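Local coordinates for virulence protein STM3117 (Salmonella enterica subsp. enterica serovar Typhimurium, PDB 3HUH) that promotes replication of the bacterium inside host macrophages and may take part in making and modifying the peptidoglycan layer of the cell wall, at residues T36-Y41 with I66-Q71; R56-L59 with Q64-N67; S102-L105 with S110-E113; V116-A121 with I125-I130. One frame throughout, in Å; residues are numbered along the deposited sequence.

Contact 1: residues T36-Y41 with I66-Q71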
loop_
_atom_site.group_PDB
_atom_site.type_symbol
_atom_site.label_atom_id
_atom_site.label_comp_id
_atom_site.label_asym_id
_atom_site.label_seq_id
_atom_site.Cartn_x
_atom_site.Cartn_y
_atom_site.Cartn_z
ATOM N N THR A 36 4.551 14.835 -12.329
ATOM C CA THR A 36 5.066 13.710 -13.099
ATOM C C THR A 36 4.412 12.395 -12.675
ATOM O O THR A 36 4.081 11.551 -13.512
ATOM C CB THR A 36 6.590 13.597 -12.930
ATOM O OG1 THR A 36 7.204 14.831 -13.332
ATOM C CG2 THR A 36 7.135 12.470 -13.771
ATOM N N THR A 37 4.232 12.231 -11.370
ATOM C CA THR A 37 3.612 11.032 -10.824
ATOM C C THR A 37 2.169 10.930 -11.293
ATOM O O THR A 37 1.715 9.863 -11.724
ATOM C CB THR A 37 3.670 11.059 -9.281
ATOM O OG1 THR A 37 5.031 10.922 -8.860
ATOM C CG2 THR A 37 2.839 9.938 -8.678
ATOM N N ILE A 38 1.449 12.045 -11.224
ATOM C CA ILE A 38 0.054 12.067 -11.639
ATOM C C ILE A 38 -0.080 11.671 -13.105
ATOM O O ILE A 38 -0.923 10.843 -13.459
ATOM C CB ILE A 38 -0.571 13.467 -11.393
ATOM C CG1 ILE A 38 -0.798 13.664 -9.884
ATOM C CG2 ILE A 38 -1.888 13.611 -12.172
ATOM C CD1 ILE A 38 -1.387 15.022 -9.490
ATOM N N ARG A 39 0.754 12.250 -13.963
ATOM C CA ARG A 39 0.687 11.920 -15.382
ATOM C C ARG A 39 0.863 10.425 -15.634
ATOM O O ARG A 39 0.152 9.837 -16.449
ATOM C CB ARG A 39 1.729 12.716 -16.171
ATOM C CG ARG A 39 1.283 14.124 -16.530
ATOM C CD ARG A 39 2.217 14.753 -17.562
ATOM N NE ARG A 39 1.604 15.898 -18.236
ATOM C CZ ARG A 39 1.259 17.034 -17.636
ATOM N NH1 ARG A 39 1.465 17.196 -16.334
ATOM N NH2 ARG A 39 0.708 18.013 -18.343
ATOM N N PHE A 40 1.798 9.804 -14.925
ATOM C CA PHE A 40 2.039 8.374 -15.085
ATOM C C PHE A 40 0.829 7.535 -14.659
ATOM O O PHE A 40 0.336 6.705 -15.433
ATOM C CB PHE A 40 3.257 7.941 -14.263
ATOM C CG PHE A 40 3.509 6.456 -14.293
ATOM C CD1 PHE A 40 4.135 5.864 -15.388
ATOM C CD2 PHE A 40 3.108 5.645 -13.231
ATOM C CE1 PHE A 40 4.362 4.484 -15.423
ATOM C CE2 PHE A 40 3.327 4.261 -13.253
ATOM C CZ PHE A 40 3.958 3.679 -14.353
ATOM N N TYR A 41 0.340 7.752 -13.440
ATOM C CA TYR A 41 -0.789 6.960 -12.964
ATOM C C TYR A 41 -2.080 7.188 -13.738
ATOM O O TYR A 41 -2.877 6.262 -13.907
ATOM C CB TYR A 41 -0.993 7.163 -11.453
ATOM C CG TYR A 41 0.050 6.420 -10.639
ATOM C CD1 TYR A 41 1.256 7.025 -10.291
ATOM C CD2 TYR A 41 -0.138 5.081 -10.283
ATOM C CE1 TYR A 41 2.254 6.320 -9.613
ATOM C CE2 TYR A 41 0.856 4.363 -9.611
ATOM C CZ TYR A 41 2.048 4.984 -9.281
ATOM O OH TYR A 41 3.034 4.262 -8.642
ATOM N N ILE A 66 -4.535 6.546 -3.498
ATOM C CA ILE A 66 -3.142 6.717 -3.134
ATOM C C ILE A 66 -2.933 8.211 -2.924
ATOM O O ILE A 66 -3.114 9.006 -3.847
ATOM C CB ILE A 66 -2.199 6.218 -4.246
ATOM C CG1 ILE A 66 -2.249 4.688 -4.303
ATOM C CG2 ILE A 66 -0.773 6.710 -3.990
ATOM C CD1 ILE A 66 -1.481 4.096 -5.446
ATOM N N ASN A 67 -2.601 8.593 -1.697
ATOM C CA ASN A 67 -2.345 9.994 -1.407
ATOM C C ASN A 67 -0.899 10.273 -1.783
ATOM O O ASN A 67 -0.023 9.413 -1.622
ATOM C CB ASN A 67 -2.567 10.308 0.074
ATOM C CG ASN A 67 -4.028 10.310 0.454
ATOM O OD1 ASN A 67 -4.895 10.626 -0.371
ATOM N ND2 ASN A 67 -4.313 9.990 1.713
ATOM N N LEU A 68 -0.645 11.468 -2.294
ATOM C CA LEU A 68 0.699 11.825 -2.691
ATOM C C LEU A 68 1.305 12.901 -1.808
ATOM O O LEU A 68 0.621 13.840 -1.403
ATOM C CB LEU A 68 0.710 12.317 -4.148
ATOM C CG LEU A 68 0.135 11.352 -5.187
ATOM C CD1 LEU A 68 0.137 12.019 -6.559
ATOM C CD2 LEU A 68 0.956 10.061 -5.213
ATOM N N HIS A 69 2.586 12.729 -1.485
ATOM C CA HIS A 69 3.350 13.715 -0.713
ATOM C C HIS A 69 4.551 14.036 -1.593
ATOM O O HIS A 69 5.227 13.126 -2.083
ATOM C CB HIS A 69 3.918 13.143 0.590
ATOM C CG HIS A 69 2.943 13.060 1.724
ATOM N ND1 HIS A 69 1.606 13.363 1.602
ATOM C CD2 HIS A 69 3.126 12.677 3.010
ATOM C CE1 HIS A 69 1.005 13.170 2.764
ATOM N NE2 HIS A 69 1.907 12.752 3.634
ATOM N N GLN A 70 4.830 15.313 -1.808
ATOM C CA GLN A 70 5.995 15.658 -2.605
ATOM C C GLN A 70 7.143 15.940 -1.641
ATOM O O GLN A 70 6.934 16.480 -0.553
ATOM C CB GLN A 70 5.711 16.890 -3.468
ATOM C CG GLN A 70 6.870 17.319 -4.349
ATOM C CD GLN A 70 6.441 18.307 -5.422
ATOM O OE1 GLN A 70 5.815 17.932 -6.411
ATOM N NE2 GLN A 70 6.764 19.584 -5.219
ATOM N N GLN A 71 8.356 15.565 -2.016
ATOM C CA GLN A 71 9.482 15.830 -1.136
ATOM C C GLN A 71 9.556 17.327 -0.849
ATOM O O GLN A 71 9.245 18.149 -1.713
ATOM C CB GLN A 71 10.783 15.351 -1.775
ATOM C CG GLN A 71 10.864 13.838 -1.890
ATOM C CD GLN A 71 12.209 13.368 -2.395
ATOM O OE1 GLN A 71 12.576 13.617 -3.544
ATOM N NE2 GLN A 71 12.959 12.693 -1.531
#
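L68 reaches out from its strand and meets two consecutive residues of the helix, T37 and I38, with its branched end. Its two methyls divide the work. CD2 faces T37 tip to tip, 3.9 Å from the threonine CG2. CD1 serves both partners, lying against the same CG2 of T37 and 3.8 Å from CG1 of I38. The I38 side chain runs obliquely across the leucine, so a methylene flank, not a methyl end, is what L68 touches there.

T37 presents carbon to the sheet because OG1 sits beside the backbone N (chi1 -68°), which leaves CG2 anti to that N and aimed at the strand. From there OG1 makes a weak hydrogen bond to D33 O one turn back. One turn further on, Y41 also points at the sheet, its ring edge level with T37 O. Behind L68, H69 turns to the other face of the strand and lies edge-to-face against F75.

This is helix 34-43 packing on one face of the four-stranded sheet of the first beta-alpha-beta-beta-beta module of the VOC fold. The seam between helix and strand is purely apolar, held by dispersion and burial; the Y41 hydroxyl is satisfied to one side, by D132.

Contact 2: residues R56-L59 with Q64-N67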
loop_
_atom_site.group_PDB
_atom_site.type_symbol
_atom_site.label_atom_id
_atom_site.label_comp_id
_atom_site.label_asym_id
_atom_site.label_seq_id
_atom_site.Cartn_x
_atom_site.Cartn_y
_atom_site.Cartn_z
ATOM N N ARG A 56 -4.161 19.131 -1.360
ATOM C CA ARG A 56 -3.450 17.858 -1.397
ATOM C C ARG A 56 -3.906 17.014 -2.575
ATOM O O ARG A 56 -5.065 17.091 -2.986
ATOM C CB ARG A 56 -3.673 17.102 -0.092
ATOM C CG ARG A 56 -3.354 17.939 1.137
ATOM C CD ARG A 56 -3.190 17.065 2.338
ATOM N NE ARG A 56 -2.987 17.844 3.553
ATOM C CZ ARG A 56 -2.711 17.303 4.731
ATOM N NH1 ARG A 56 -2.599 15.983 4.834
ATOM N NH2 ARG A 56 -2.570 18.073 5.806
ATOM N N LYS A 57 -2.996 16.208 -3.114
ATOM C CA LYS A 57 -3.308 15.361 -4.258
ATOM C C LYS A 57 -3.450 13.884 -3.924
ATOM O O LYS A 57 -2.738 13.350 -3.064
ATOM C CB LYS A 57 -2.230 15.496 -5.337
ATOM C CG LYS A 57 -2.231 16.818 -6.081
ATOM C CD LYS A 57 -1.749 17.958 -5.228
ATOM C CE LYS A 57 -1.739 19.237 -6.047
ATOM N NZ LYS A 57 -3.104 19.598 -6.531
ATOM N N ALA A 58 -4.378 13.234 -4.617
ATOM C CA ALA A 58 -4.611 11.808 -4.459
ATOM C C ALA A 58 -4.974 11.225 -5.817
ATOM O O ALA A 58 -5.371 11.946 -6.741
ATOM C CB ALA A 58 -5.727 11.552 -3.460
ATOM N N LEU A 59 -4.807 9.918 -5.933
ATOM C CA LEU A 59 -5.126 9.196 -7.151
ATOM C C LEU A 59 -6.182 8.185 -6.757
ATOM O O LEU A 59 -5.939 7.301 -5.933
ATOM C CB LEU A 59 -3.890 8.482 -7.695
ATOM C CG LEU A 59 -2.826 9.415 -8.283
ATOM C CD1 LEU A 59 -1.505 8.680 -8.387
ATOM C CD2 LEU A 59 -3.286 9.932 -9.645
ATOM N N GLN A 64 -10.516 2.722 -3.513
ATOM C CA GLN A 64 -9.344 3.024 -2.706
ATOM C C GLN A 64 -8.667 4.252 -3.298
ATOM O O GLN A 64 -9.173 4.846 -4.249
ATOM C CB GLN A 64 -8.377 1.829 -2.726
ATOM C CG GLN A 64 -8.938 0.544 -2.084
ATOM C CD GLN A 64 -8.062 -0.692 -2.323
ATOM O OE1 GLN A 64 -7.835 -1.098 -3.462
ATOM N NE2 GLN A 64 -7.580 -1.297 -1.241
ATOM N N LYS A 65 -7.543 4.650 -2.720
ATOM C CA LYS A 65 -6.806 5.785 -3.254
ATOM C C LYS A 65 -5.366 5.811 -2.773
ATOM O O LYS A 65 -5.011 5.149 -1.797
ATOM C CB LYS A 65 -7.492 7.116 -2.906
ATOM C CG LYS A 65 -7.422 7.547 -1.440
ATOM C CD LYS A 65 -7.848 9.014 -1.309
ATOM C CE LYS A 65 -7.904 9.464 0.145
ATOM N NZ LYS A 65 -7.739 10.948 0.233
ATOM N N ILE A 66 -4.535 6.546 -3.498
ATOM C CA ILE A 66 -3.142 6.717 -3.134
ATOM C C ILE A 66 -2.933 8.211 -2.924
ATOM O O ILE A 66 -3.114 9.006 -3.847
ATOM C CB ILE A 66 -2.199 6.218 -4.246
ATOM C CG1 ILE A 66 -2.249 4.688 -4.303
ATOM C CG2 ILE A 66 -0.773 6.710 -3.990
ATOM C CD1 ILE A 66 -1.481 4.096 -5.446
ATOM N N ASN A 67 -2.601 8.593 -1.697
ATOM C CA ASN A 67 -2.345 9.994 -1.407
ATOM C C ASN A 67 -0.899 10.273 -1.783
ATOM O O ASN A 67 -0.023 9.413 -1.622
ATOM C CB ASN A 67 -2.567 10.308 0.074
ATOM C CG ASN A 67 -4.028 10.310 0.454
ATOM O OD1 ASN A 67 -4.895 10.626 -0.371
ATOM N ND2 ASN A 67 -4.313 9.990 1.713
#
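L59 and I66 form an antiparallel hydrogen-bonded pair, L59 N to I66 O at 2.8 Å and I66 N to L59 O at 2.9 Å, beside the non-hydrogen-bonded pair A58 and N67, and the strands are twisted to 137° between their directions. CA-H groups add to this ladder: CA of A58 lies 3.2 Å from I66 O, and K65 CA makes the matching approach to L59 O.

On the face carrying A58 and N67, the amide oxygen OD1 of N67 comes within 3.3 Å of A58 CB. That oxygen is gripped from its own strand by K65, whose NZ donates at 2.9 Å in the carbonyl plane, onto a lone pair. K65 gets there by placing CG between its backbone N and carbonyl carbon (chi1 71°) and then running out extended, which brings CD alongside A58 CB at 3.9 Å. F52 on strand 48-52, on the far side of strand 56-61, receives the ammonium group in a cation-pi contact. The other face is greasy: L59 and I66 pack side by side near their CB atoms, with L59 also against Y41 of helix 34-43.

Q64 at the start of the strand bonds I24 O of its own chain and I24 N of the second subunit. The hairpin thus separates an apolar, helix-covered face from one where a buried lysine is accommodated by an amide oxygen, an aromatic ring and, weakly, T119 O of the second subunit, which probably stabilises its charge.

Contact 3: residues S102-L105 with S110-E113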
loop_
_atom_site.group_PDB
_atom_site.type_symbol
_atom_site.label_atom_id
_atom_site.label_comp_id
_atom_site.label_asym_id
_atom_site.label_seq_id
_atom_site.Cartn_x
_atom_site.Cartn_y
_atom_site.Cartn_z
ATOM N N SER A 102 0.329 -5.471 -23.902
ATOM C CA SER A 102 0.352 -4.699 -25.137
ATOM C C SER A 102 0.185 -3.204 -24.866
ATOM O O SER A 102 0.872 -2.374 -25.457
ATOM C CB SER A 102 -0.758 -5.186 -26.070
ATOM O OG SER A 102 -0.851 -4.369 -27.222
ATOM N N GLU A 103 -0.728 -2.870 -23.961
ATOM C CA GLU A 103 -0.996 -1.482 -23.605
ATOM C C GLU A 103 0.269 -0.816 -23.062
ATOM O O GLU A 103 0.593 0.318 -23.424
ATOM C CB GLU A 103 -2.109 -1.446 -22.555
ATOM C CG GLU A 103 -2.797 -0.117 -22.366
ATOM C CD GLU A 103 -3.982 -0.232 -21.420
ATOM O OE1 GLU A 103 -4.843 -1.107 -21.655
ATOM O OE2 GLU A 103 -4.052 0.545 -20.449
ATOM N N ILE A 104 0.988 -1.533 -22.202
ATOM C CA ILE A 104 2.217 -1.027 -21.601
ATOM C C ILE A 104 3.299 -0.755 -22.642
ATOM O O ILE A 104 3.951 0.286 -22.612
ATOM C CB ILE A 104 2.767 -2.023 -20.546
ATOM C CG1 ILE A 104 1.864 -2.009 -19.309
ATOM C CG2 ILE A 104 4.217 -1.681 -20.189
ATOM C CD1 ILE A 104 2.233 -3.032 -18.263
ATOM N N LEU A 105 3.496 -1.696 -23.560
ATOM C CA LEU A 105 4.510 -1.525 -24.594
ATOM C C LEU A 105 4.158 -0.372 -25.528
ATOM O O LEU A 105 5.025 0.401 -25.930
ATOM C CB LEU A 105 4.663 -2.819 -25.394
ATOM C CG LEU A 105 5.210 -4.010 -24.603
ATOM C CD1 LEU A 105 5.117 -5.259 -25.455
ATOM C CD2 LEU A 105 6.649 -3.737 -24.187
ATOM N N SER A 110 8.846 0.327 -20.233
ATOM C CA SER A 110 9.652 -0.882 -20.190
ATOM C C SER A 110 9.088 -1.899 -19.205
ATOM O O SER A 110 8.701 -1.556 -18.085
ATOM C CB SER A 110 11.090 -0.542 -19.805
ATOM O OG SER A 110 11.629 0.432 -20.686
ATOM N N ILE A 111 9.039 -3.155 -19.635
ATOM C CA ILE A 111 8.548 -4.236 -18.795
ATOM C C ILE A 111 9.712 -4.814 -17.998
ATOM O O ILE A 111 10.639 -5.399 -18.566
ATOM C CB ILE A 111 7.913 -5.350 -19.651
ATOM C CG1 ILE A 111 6.629 -4.820 -20.299
ATOM C CG2 ILE A 111 7.621 -6.576 -18.791
ATOM C CD1 ILE A 111 5.900 -5.827 -21.160
ATOM N N VAL A 112 9.671 -4.645 -16.679
ATOM C CA VAL A 112 10.734 -5.154 -15.821
ATOM C C VAL A 112 10.791 -6.675 -15.879
ATOM O O VAL A 112 11.863 -7.260 -16.032
ATOM C CB VAL A 112 10.531 -4.713 -14.356
ATOM C CG1 VAL A 112 11.597 -5.337 -13.471
ATOM C CG2 VAL A 112 10.584 -3.195 -14.267
ATOM N N GLU A 113 9.628 -7.303 -15.760
ATOM C CA GLU A 113 9.524 -8.753 -15.805
ATOM C C GLU A 113 8.086 -9.154 -16.095
ATOM O O GLU A 113 7.160 -8.386 -15.832
ATOM C CB GLU A 113 9.962 -9.360 -14.467
ATOM C CG GLU A 113 9.898 -10.879 -14.435
ATOM C CD GLU A 113 10.475 -11.467 -13.163
ATOM O OE1 GLU A 113 10.471 -12.708 -13.028
ATOM O OE2 GLU A 113 10.936 -10.690 -12.302
#
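I111 lays its side chain against both I104 and L105, and the whole cross-segment contact is apolar. The long arm of I111 does the touching. Its CG1 lies 4.0 Å from CG2 of I104, and its terminal CD1 lies 3.8 Å from L105 CD2, with L105 CG close behind at 4.0 Å. It crosses each of the two helix side chains at about a right angle, so each contact is made over a short length of chain. I111 reaches this far because its CG1 is trans to the carbonyl carbon (chi1 -68°) and CD1 continues fully extended. The other branch, CG2, is turned to I128 on strand 123-131, a strand that I104 also touches.

Polar interactions lie to one side. V112 and E113 tie the returning chain by backbone hydrogen bonds to Y129. P77 of the second subunit packs on V112 and E113.

Here the chain has just left helix 97-106 and turns back obliquely toward the second sheet. I111 packs with I104 and L105 on one side and I128 on the other: between these two segments the contact rests on dispersion, whereas directional bonds hold V112 and E113 to the strand.

Contact 4: residues V116-A121 with I125-I130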
loop_
_atom_site.group_PDB
_atom_site.type_symbol
_atom_site.label_atom_id
_atom_site.label_comp_id
_atom_site.label_asym_id
_atom_site.label_seq_id
_atom_site.Cartn_x
_atom_site.Cartn_y
_atom_site.Cartn_z
ATOM N N VAL A 116 4.373 -13.298 -15.752
ATOM C CA VAL A 116 4.810 -14.465 -15.001
ATOM C C VAL A 116 3.822 -14.773 -13.886
ATOM O O VAL A 116 3.218 -13.868 -13.302
ATOM C CB VAL A 116 6.202 -14.240 -14.372
ATOM C CG1 VAL A 116 6.683 -15.516 -13.698
ATOM C CG2 VAL A 116 7.193 -13.815 -15.439
ATOM N N GLU A 117 3.662 -16.057 -13.599
ATOM C CA GLU A 117 2.748 -16.518 -12.564
ATOM C C GLU A 117 3.266 -16.155 -11.176
ATOM O O GLU A 117 4.445 -16.333 -10.881
ATOM C CB GLU A 117 2.585 -18.037 -12.666
ATOM C CG GLU A 117 2.148 -18.521 -14.041
ATOM C CD GLU A 117 2.051 -20.030 -14.123
ATOM O OE1 GLU A 117 1.421 -20.633 -13.229
ATOM O OE2 GLU A 117 2.600 -20.614 -15.083
ATOM N N ARG A 118 2.380 -15.642 -10.329
ATOM C CA ARG A 118 2.749 -15.276 -8.965
ATOM C C ARG A 118 1.637 -15.717 -8.029
ATOM O O ARG A 118 0.598 -16.203 -8.469
ATOM C CB ARG A 118 2.939 -13.760 -8.834
ATOM C CG ARG A 118 4.052 -13.162 -9.678
ATOM C CD ARG A 118 5.399 -13.787 -9.376
ATOM N NE ARG A 118 6.502 -12.955 -9.853
ATOM C CZ ARG A 118 7.692 -13.429 -10.201
ATOM N NH1 ARG A 118 7.931 -14.730 -10.131
ATOM N NH2 ARG A 118 8.647 -12.603 -10.607
ATOM N N THR A 119 1.849 -15.538 -6.730
ATOM C CA THR A 119 0.839 -15.917 -5.754
ATOM C C THR A 119 0.097 -14.681 -5.269
ATOM O O THR A 119 0.692 -13.789 -4.673
ATOM C CB THR A 119 1.469 -16.610 -4.540
ATOM O OG1 THR A 119 2.402 -15.722 -3.914
ATOM C CG2 THR A 119 2.191 -17.872 -4.968
ATOM N N GLY A 120 -1.202 -14.631 -5.538
ATOM C CA GLY A 120 -1.998 -13.501 -5.103
ATOM C C GLY A 120 -2.500 -13.741 -3.694
ATOM O O GLY A 120 -2.293 -14.815 -3.126
ATOM N N ALA A 121 -3.163 -12.747 -3.120
ATOM C CA ALA A 121 -3.686 -12.891 -1.769
ATOM C C ALA A 121 -4.676 -14.054 -1.660
ATOM O O ALA A 121 -4.707 -14.757 -0.649
ATOM C CB ALA A 121 -4.364 -11.594 -1.338
ATOM N N ILE A 125 -2.050 -15.587 -9.743
ATOM C CA ILE A 125 -2.240 -14.440 -10.622
ATOM C C ILE A 125 -1.141 -14.409 -11.682
ATOM O O ILE A 125 -0.083 -15.018 -11.508
ATOM C CB ILE A 125 -2.178 -13.102 -9.829
ATOM C CG1 ILE A 125 -0.809 -12.960 -9.151
ATOM C CG2 ILE A 125 -3.300 -13.049 -8.796
ATOM C CD1 ILE A 125 -0.659 -11.683 -8.308
ATOM N N MET A 126 -1.403 -13.720 -12.789
ATOM C CA MET A 126 -0.401 -13.558 -13.843
ATOM C C MET A 126 0.006 -12.102 -13.680
ATOM O O MET A 126 -0.838 -11.213 -13.751
ATOM C CB MET A 126 -0.993 -13.779 -15.236
ATOM C CG MET A 126 0.065 -13.801 -16.364
ATOM S SD MET A 126 1.298 -15.154 -16.227
ATOM C CE MET A 126 0.277 -16.400 -15.593
ATOM N N SER A 127 1.295 -11.862 -13.460
ATOM C CA SER A 127 1.774 -10.505 -13.222
ATOM C C SER A 127 2.741 -9.933 -14.241
ATOM O O SER A 127 3.556 -10.647 -14.822
ATOM C CB SER A 127 2.462 -10.429 -11.858
ATOM O OG SER A 127 1.605 -10.817 -10.804
ATOM N N ILE A 128 2.643 -8.623 -14.424
ATOM C CA ILE A 128 3.532 -7.885 -15.303
ATOM C C ILE A 128 4.074 -6.786 -14.387
ATOM O O ILE A 128 3.323 -6.209 -13.599
ATOM C CB ILE A 128 2.768 -7.283 -16.507
ATOM C CG1 ILE A 128 3.763 -6.693 -17.510
ATOM C CG2 ILE A 128 1.776 -6.241 -16.037
ATOM C CD1 ILE A 128 4.663 -7.738 -18.149
ATOM N N TYR A 129 5.375 -6.519 -14.461
ATOM C CA TYR A 129 5.993 -5.506 -13.610
ATOM C C TYR A 129 6.549 -4.326 -14.383
ATOM O O TYR A 129 7.200 -4.500 -15.414
ATOM C CB TYR A 129 7.159 -6.098 -12.817
ATOM C CG TYR A 129 6.821 -7.208 -11.852
ATOM C CD1 TYR A 129 6.703 -6.953 -10.485
ATOM C CD2 TYR A 129 6.685 -8.522 -12.293
ATOM C CE1 TYR A 129 6.470 -7.985 -9.578
ATOM C CE2 TYR A 129 6.452 -9.561 -11.396
ATOM C CZ TYR A 129 6.350 -9.286 -10.040
ATOM O OH TYR A 129 6.159 -10.311 -9.145
ATOM N N ILE A 130 6.291 -3.127 -13.874
ATOM C CA ILE A 130 6.819 -1.900 -14.466
ATOM C C ILE A 130 7.236 -1.010 -13.302
ATOM O O ILE A 130 7.060 -1.375 -12.136
ATOM C CB ILE A 130 5.773 -1.147 -15.335
ATOM C CG1 ILE A 130 4.534 -0.800 -14.503
ATOM C CG2 ILE A 130 5.397 -1.996 -16.544
ATOM C CD1 ILE A 130 3.494 0.000 -15.249
#
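R118 and Y129 are brought together by a kink in the arginine: CG sits trans to the carbonyl carbon (chi1 -62°), and a second bend at chi2 (-58°) turns the chain along the sheet face toward the tyrosine. NE then donates to Y129 OH at 2.8 Å, with the oxygen at the guanidinium edge and slightly out of its plane. The two side chains meet at about a right angle, their planes 67° apart, so this is an edge contact and not a stack. V116 CG1 lies over one face of the guanidinium, 3.8 Å above its plane and offset toward the rim, and NH2 makes a salt bridge to E113. Beneath the bend, R118 CG passes 3.6 Å from S127 OG, whose own hydrogen bonds go to S141 and E139.

I125, on the same face, rests CG1 3.8 Å from R118 CB and extends CD1 to 3.9 Å from G120 CA. The opposite face carries E117 and M126; the doubly bent methionine folds back so that SD lies 3.5 Å from V116 C.

Two hydrogen-bonded pairs, V116 with S127 and R118 with I125, hold the antiparallel hairpin with four backbone bonds, R118 N to I125 O being 2.8 Å. Strand 116-120 is the outer strand of this sheet within the chain, and A121 N beyond it bonds D25 of the second subunit, whose P77 packs on R118 and Y129. Held by the tyrosine hydroxyl at NE and a carboxylate at NH2, the guanidinium is fixed in rotation, linking both hairpin strands to E113, just before them.

How the contacts relate
Contacts 1 and 2 belong to the first sheet module and share I66 and N67; their centres are 8 Å apart, and L68 N probably bonds K57 O at 2.9 Å, carrying the hairpin ladder onward. Contacts 3 and 4 form the corresponding helix and hairpin of the second module, centres 13 Å apart, and touch where I111 packs on I128. The modules meet where F40 CZ touches I130 CD1 at 3.8 Å, although contacts 1 and 4 are centred about 24 Å apart. Contacts 2 and 4 do not touch within one chain, yet K65 packs on T119 of the second subunit, consistent with the paired modules of VOC dimers, whose curved sheets usually enclose the binding pocket.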